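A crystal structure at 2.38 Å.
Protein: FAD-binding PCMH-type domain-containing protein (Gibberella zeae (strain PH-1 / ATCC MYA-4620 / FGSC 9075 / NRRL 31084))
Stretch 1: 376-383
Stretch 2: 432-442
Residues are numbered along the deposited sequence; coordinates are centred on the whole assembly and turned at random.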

# COMPACT_ATOMS: atom_id res chain seq x y z
N ALA A 376 -27.86 6.27 -10.76
CA ALA A 376 -26.49 6.64 -10.45
C ALA A 376 -25.54 5.45 -10.59
O ALA A 376 -25.95 4.29 -10.64
CB ALA A 376 -26.41 7.21 -9.04
N ARG A 377 -24.25 5.77 -10.64
CA ARG A 377 -23.20 4.76 -10.73
C ARG A 377 -23.12 3.99 -9.41
O ARG A 377 -22.89 4.59 -8.35
CB ARG A 377 -21.87 5.43 -11.06
CG ARG A 377 -20.82 4.54 -11.72
CD ARG A 377 -19.60 5.37 -12.09
NE ARG A 377 -18.44 4.58 -12.50
CZ ARG A 377 -18.12 4.28 -13.75
NH1 ARG A 377 -18.88 4.69 -14.76
NH2 ARG A 377 -17.03 3.57 -14.01
N HIS A 378 -23.30 2.68 -9.47
CA HIS A 378 -23.30 1.82 -8.29
C HIS A 378 -22.15 0.82 -8.29
O HIS A 378 -22.20 -0.18 -7.57
CB HIS A 378 -24.63 1.06 -8.20
CG HIS A 378 -25.80 1.94 -7.91
ND1 HIS A 378 -27.06 1.67 -8.40
CD2 HIS A 378 -25.91 3.08 -7.18
CE1 HIS A 378 -27.90 2.61 -7.99
NE2 HIS A 378 -27.22 3.47 -7.25
N THR A 379 -21.11 1.07 -9.08
CA THR A 379 -20.02 0.11 -9.27
C THR A 379 -18.83 0.48 -8.40
O THR A 379 -17.68 0.51 -8.85
CB THR A 379 -19.65 0.04 -10.75
OG1 THR A 379 -18.70 -1.02 -10.96
CG2 THR A 379 -19.06 1.37 -11.24
N TRP A 380 -19.11 0.76 -7.12
CA TRP A 380 -18.12 1.27 -6.19
C TRP A 380 -18.22 0.50 -4.87
O TRP A 380 -19.15 -0.28 -4.65
CB TRP A 380 -18.31 2.77 -5.93
CG TRP A 380 -19.70 3.12 -5.48
CD1 TRP A 380 -20.73 3.56 -6.27
CD2 TRP A 380 -20.23 3.06 -4.15
NE1 TRP A 380 -21.85 3.77 -5.51
CE2 TRP A 380 -21.57 3.47 -4.21
CE3 TRP A 380 -19.69 2.69 -2.91
CZ2 TRP A 380 -22.39 3.52 -3.08
CZ3 TRP A 380 -20.50 2.74 -1.79
CH2 TRP A 380 -21.84 3.16 -1.88
N TYR A 381 -17.23 0.72 -4.00
CA TYR A 381 -17.28 0.28 -2.62
C TYR A 381 -16.29 1.12 -1.83
O TYR A 381 -15.44 1.81 -2.40
CB TYR A 381 -16.98 -1.22 -2.48
CG TYR A 381 -15.57 -1.62 -2.82
CD1 TYR A 381 -14.55 -1.50 -1.88
CD2 TYR A 381 -15.25 -2.12 -4.08
CE1 TYR A 381 -13.25 -1.87 -2.19
CE2 TYR A 381 -13.95 -2.49 -4.39
CZ TYR A 381 -12.96 -2.36 -3.45
OH TYR A 381 -11.67 -2.73 -3.77
N ILE A 382 -16.39 1.04 -0.50
CA ILE A 382 -15.59 1.87 0.39
C ILE A 382 -15.08 1.01 1.55
O ILE A 382 -15.84 0.22 2.12
CB ILE A 382 -16.40 3.07 0.92
CG1 ILE A 382 -16.79 3.98 -0.25
CG2 ILE A 382 -15.60 3.84 1.97
CD1 ILE A 382 -17.71 5.13 0.12
N LEU A 383 -13.81 1.19 1.90
CA LEU A 383 -13.18 0.48 3.01
C LEU A 383 -12.63 1.51 3.99
O LEU A 383 -11.78 2.33 3.62
CB LEU A 383 -12.06 -0.44 2.52
CG LEU A 383 -12.46 -1.56 1.56
CD1 LEU A 383 -11.27 -2.44 1.22
CD2 LEU A 383 -13.59 -2.39 2.14
N ASN A 432 -15.08 9.33 -16.76
CA ASN A 432 -15.21 10.54 -15.95
C ASN A 432 -16.42 10.50 -15.04
O ASN A 432 -16.50 11.31 -14.11
CB ASN A 432 -15.27 11.78 -16.85
CG ASN A 432 -14.07 11.86 -17.78
OD1 ASN A 432 -13.00 12.32 -17.39
ND2 ASN A 432 -14.25 11.41 -19.01
N ASN A 433 -17.37 9.58 -15.26
CA ASN A 433 -18.36 9.30 -14.23
C ASN A 433 -17.72 8.55 -13.07
O ASN A 433 -18.04 8.80 -11.90
CB ASN A 433 -19.53 8.49 -14.80
CG ASN A 433 -20.17 9.16 -16.00
OD1 ASN A 433 -20.00 10.35 -16.22
ND2 ASN A 433 -20.93 8.39 -16.77
N GLY A 434 -16.80 7.63 -13.37
CA GLY A 434 -16.07 6.94 -12.32
C GLY A 434 -15.24 7.88 -11.46
O GLY A 434 -15.17 7.70 -10.24
N PHE A 435 -14.61 8.88 -12.08
CA PHE A 435 -13.80 9.83 -11.32
C PHE A 435 -14.68 10.77 -10.50
O PHE A 435 -14.33 11.12 -9.36
CB PHE A 435 -12.89 10.64 -12.25
CG PHE A 435 -12.01 9.81 -13.14
CD1 PHE A 435 -11.34 8.70 -12.65
CD2 PHE A 435 -11.84 10.15 -14.47
CE1 PHE A 435 -10.52 7.94 -13.49
CE2 PHE A 435 -11.03 9.40 -15.30
CZ PHE A 435 -10.37 8.30 -14.81
N THR A 436 -15.81 11.19 -11.06
CA THR A 436 -16.67 12.15 -10.36
C THR A 436 -17.26 11.55 -9.08
O THR A 436 -17.31 12.23 -8.05
CB THR A 436 -17.81 12.61 -11.27
OG1 THR A 436 -17.27 13.18 -12.47
CG2 THR A 436 -18.67 13.64 -10.55
N VAL A 437 -17.71 10.30 -9.13
CA VAL A 437 -18.46 9.74 -8.01
C VAL A 437 -17.54 9.51 -6.81
O VAL A 437 -17.92 9.80 -5.67
CB VAL A 437 -19.17 8.45 -8.45
CG1 VAL A 437 -18.17 7.34 -8.77
CG2 VAL A 437 -20.17 8.01 -7.39
N LEU A 438 -16.33 9.00 -7.04
CA LEU A 438 -15.41 8.80 -5.93
C LEU A 438 -14.95 10.13 -5.34
O LEU A 438 -14.80 10.25 -4.12
CB LEU A 438 -14.20 7.96 -6.37
CG LEU A 438 -14.42 6.47 -6.65
CD1 LEU A 438 -13.09 5.72 -6.60
CD2 LEU A 438 -15.41 5.84 -5.67
N LYS A 439 -14.71 11.13 -6.19
CA LYS A 439 -14.32 12.44 -5.68
C LYS A 439 -15.47 13.09 -4.91
O LYS A 439 -15.24 13.73 -3.87
CB LYS A 439 -13.88 13.35 -6.83
CG LYS A 439 -13.35 14.72 -6.40
CD LYS A 439 -12.72 15.46 -7.57
CE LYS A 439 -12.31 16.88 -7.19
NZ LYS A 439 -13.26 17.91 -7.72
N ARG A 440 -16.70 12.95 -5.40
CA ARG A 440 -17.85 13.47 -4.67
C ARG A 440 -17.96 12.83 -3.29
O ARG A 440 -18.31 13.50 -2.31
CB ARG A 440 -19.12 13.25 -5.49
CG ARG A 440 -20.42 13.45 -4.72
CD ARG A 440 -21.62 13.52 -5.65
NE ARG A 440 -21.57 12.50 -6.71
CZ ARG A 440 -21.64 12.74 -8.01
NH1 ARG A 440 -21.80 13.98 -8.48
NH2 ARG A 440 -21.58 11.73 -8.87
N PHE A 441 -17.68 11.53 -3.19
CA PHE A 441 -17.66 10.88 -1.88
C PHE A 441 -16.53 11.44 -1.02
O PHE A 441 -16.75 11.83 0.14
CB PHE A 441 -17.50 9.37 -2.03
CG PHE A 441 -18.68 8.68 -2.67
CD1 PHE A 441 -19.93 9.29 -2.72
CD2 PHE A 441 -18.54 7.41 -3.20
CE1 PHE A 441 -21.01 8.64 -3.29
CE2 PHE A 441 -19.61 6.77 -3.78
CZ PHE A 441 -20.85 7.38 -3.83
N ARG A 442 -15.31 11.47 -1.56
CA ARG A 442 -14.16 11.94 -0.79
C ARG A 442 -14.36 13.37 -0.31
O ARG A 442 -14.07 13.68 0.85
CB ARG A 442 -12.89 11.80 -1.64
CG ARG A 442 -11.73 12.69 -1.21
CD ARG A 442 -10.42 12.25 -1.86
NE ARG A 442 -9.80 13.33 -2.64
CZ ARG A 442 -9.89 13.47 -3.96
NH1 ARG A 442 -10.58 12.60 -4.69
NH2 ARG A 442 -9.28 14.48 -4.55

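The guanidinium of R377 lies with one face over the backbone of the helix at G434, and it makes no hydrogen bond to residues 432-442. R377 NE sits 3.3 Å from G434 CA, and the carbonyl carbon of N433 lies under the same face. Glycine suits this place because it keeps the helix surface low. A CB built at G434 in ideal geometry would come 3.2 Å from R377 NH2, which is tight. The arginine reaches this position with chi1, chi2 and chi3 all in t, so its chain is extended. Its NE and NH2 are hydrogen-bonded elsewhere in the structure, so these two donors are satisfied. The aliphatic part also packs: R377 CD is 4.1 Å from V437 CG1. N433, on the exposed side, adds a contact of 3.9 Å from its CB to R377 NH1.

Further along, the contact becomes apolar. W380 and F441 form an edge-to-face aromatic pair. The edge of F441 points at the face of the W380 six-membered ring, with centroids 5.1 Å apart and planes at 72°. The closest atoms are W380 CD2 and F441 CE2, at 3.8 Å. Both residues are buried, and both direct CA-to-CB toward the other stretch. I382, two residues on in the strand, also points toward the helix. Its CD1 lies 4.1 Å from F441 CD2. L438 leaves the helix sideways, but its end comes nearer, and its CD2 lies 4.2 Å from W380 CB. Flat aromatic and branched apolar side chains suit this buried site, since they pack without needing polar partners; W380 NE1, their one polar atom, is hydrogen-bonded elsewhere in the structure.

Packing joins the stretches, with 342 Å² buried in total and no hydrogen bond between them. The spacing of V437, L438 and F441 places these side chains along one flank of the helix. Y381, between W380 and I382, points away, as expected from the alternation of a strand.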